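Local coordinates for Dye type peroxidase A (Streptomyces lividans 1326, PDB 6GZW), which is a haem-containing dye-decolourising peroxidase, an enzyme class that uses hydrogen peroxide to oxidise dyes and other substrates, at residues M228-D231 and D232-L236. Residues are numbered along the deposited sequence; the frame is centred on the assembly and turned at random.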
loop_
_atom_site.group_PDB
_atom_site.type_symbol
_atom_site.label_atom_id
_atom_site.label_comp_id
_atom_site.label_asym_id
_atom_site.label_seq_id
_atom_site.Cartn_x
_atom_site.Cartn_y
_atom_site.Cartn_z
ATOM N N MET A 228 11.466 6.948 9.744
ATOM C CA MET A 228 12.880 6.778 9.485
ATOM C C MET A 228 13.427 8.034 8.838
ATOM O O MET A 228 12.908 8.493 7.861
ATOM C CB MET A 228 13.138 5.568 8.605
ATOM C CG MET A 228 12.854 4.242 9.291
ATOM S SD MET A 228 12.722 2.904 8.095
ATOM C CE MET A 228 12.972 1.532 9.203
ATOM N N LEU A 229 14.526 8.563 9.366
ATOM C CA LEU A 229 15.158 9.757 8.814
ATOM C C LEU A 229 16.054 9.296 7.673
ATOM O O LEU A 229 17.280 9.370 7.731
ATOM C CB LEU A 229 15.959 10.517 9.904
ATOM C CG LEU A 229 15.111 10.978 11.101
ATOM C CD1 LEU A 229 15.934 11.843 12.040
ATOM C CD2 LEU A 229 13.856 11.719 10.702
ATOM N N LEU A 230 15.395 8.919 6.580
ATOM C CA LEU A 230 16.074 8.304 5.450
ATOM C C LEU A 230 17.060 9.250 4.759
ATOM O O LEU A 230 18.101 8.812 4.242
ATOM C CB LEU A 230 15.038 7.786 4.442
ATOM C CG LEU A 230 14.137 6.645 4.918
ATOM C CD1 LEU A 230 13.153 6.303 3.826
ATOM C CD2 LEU A 230 14.939 5.399 5.320
ATOM N N ASP A 231 16.749 10.555 4.772
ATOM C CA ASP A 231 17.648 11.556 4.157
ATOM C C ASP A 231 19.008 11.527 4.858
ATOM O O ASP A 231 20.036 11.636 4.204
ATOM C CB ASP A 231 17.052 12.975 4.194
ATOM C CG ASP A 231 15.906 13.176 3.211
ATOM O OD1 ASP A 231 15.731 12.344 2.302
ATOM O OD2 ASP A 231 15.170 14.182 3.352
ATOM N N ASP A 232 19.024 11.366 6.183
ATOM C CA ASP A 232 20.298 11.281 6.901
ATOM C C ASP A 232 20.856 9.875 6.845
ATOM O O ASP A 232 22.055 9.685 6.682
ATOM C CB ASP A 232 20.126 11.679 8.372
ATOM C CG ASP A 232 19.617 13.094 8.546
ATOM O OD1 ASP A 232 19.997 14.001 7.788
ATOM O OD2 ASP A 232 18.788 13.280 9.440
ATOM N N TRP A 233 19.994 8.872 7.020
ATOM C CA TRP A 233 20.446 7.462 7.036
ATOM C C TRP A 233 21.191 7.067 5.759
ATOM O O TRP A 233 22.213 6.385 5.790
ATOM C CB TRP A 233 19.230 6.543 7.242
ATOM C CG TRP A 233 19.523 5.096 7.145
ATOM C CD1 TRP A 233 19.186 4.245 6.131
ATOM C CD2 TRP A 233 20.208 4.303 8.125
ATOM N NE1 TRP A 233 19.610 2.968 6.414
ATOM C CE2 TRP A 233 20.250 2.966 7.624
ATOM C CE3 TRP A 233 20.770 4.575 9.372
ATOM C CZ2 TRP A 233 20.864 1.918 8.315
ATOM C CZ3 TRP A 233 21.404 3.484 10.079
ATOM C CH2 TRP A 233 21.420 2.196 9.541
ATOM N N GLU A 234 20.648 7.493 4.628
ATOM C CA GLU A 234 21.179 7.089 3.316
ATOM C C GLU A 234 22.392 7.885 2.901
ATOM O O GLU A 234 22.953 7.629 1.848
ATOM C CB GLU A 234 20.052 7.125 2.273
ATOM C CG GLU A 234 19.004 6.080 2.632
ATOM C CD GLU A 234 17.699 6.160 1.881
ATOM O OE1 GLU A 234 17.530 7.041 1.023
ATOM O OE2 GLU A 234 16.812 5.307 2.165
ATOM N N GLU A 235 22.846 8.797 3.762
ATOM C CA GLU A 235 24.145 9.445 3.547
ATOM C C GLU A 235 25.270 8.756 4.331
ATOM O O GLU A 235 26.404 9.203 4.283
ATOM C CB GLU A 235 24.042 10.935 3.901
ATOM C CG GLU A 235 23.150 11.712 2.940
ATOM C CD GLU A 235 23.748 11.899 1.553
ATOM O OE1 GLU A 235 24.936 12.263 1.427
ATOM O OE2 GLU A 235 23.036 11.698 0.554
ATOM N N LEU A 236 24.960 7.681 5.035
ATOM C CA LEU A 236 25.993 6.966 5.790
ATOM C C LEU A 236 26.675 5.913 4.917
ATOM O O LEU A 236 26.076 5.330 4.010
ATOM C CB LEU A 236 25.410 6.269 7.010
ATOM C CG LEU A 236 24.703 7.127 8.052
ATOM C CD1 LEU A 236 24.207 6.200 9.157
ATOM C CD2 LEU A 236 25.578 8.230 8.611
#
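The single-turn helix 230-233, which follows strand 219-228 in the C-terminal part of this ferredoxin-like Dyp fold, shows how one helical turn can set an indole toward the haem side and acids toward a second subunit. L229, at the N-cap position, directs its carbonyl at the turn: W233 N donates to L229 O over 2.8 Å, nearly straight at 168°, while D232 N adds a weak bond to the same oxygen. One residue on, E234 N reaches L230 O at 2.9 Å. The side chains then part company. With CG anti to the backbone N (chi1 174°), the W233 indole leads away toward the haem side, where NE1 bonds to M179 O; only obliquely does L230 CD2 approach W233 CD1, at 4.5 Å. E234, its CG beside the backbone N, runs extended back along the turn, crossing L230 obliquely, with E234 OE2 3.7 Å from L230 CD2. Its OE1 forms a salt bridge with R143 of the second subunit, which also pairs with D231 OD1; E235 OE2 meets R147 of that subunit. An alanine in place of E234 would probably cost R143 one of its two acidic mates here and remove the chain that packs along L230. Gathering acids on one flank and indole on another, the turn probably relies on the partner subunit's arginines to offset its clustered negative charge.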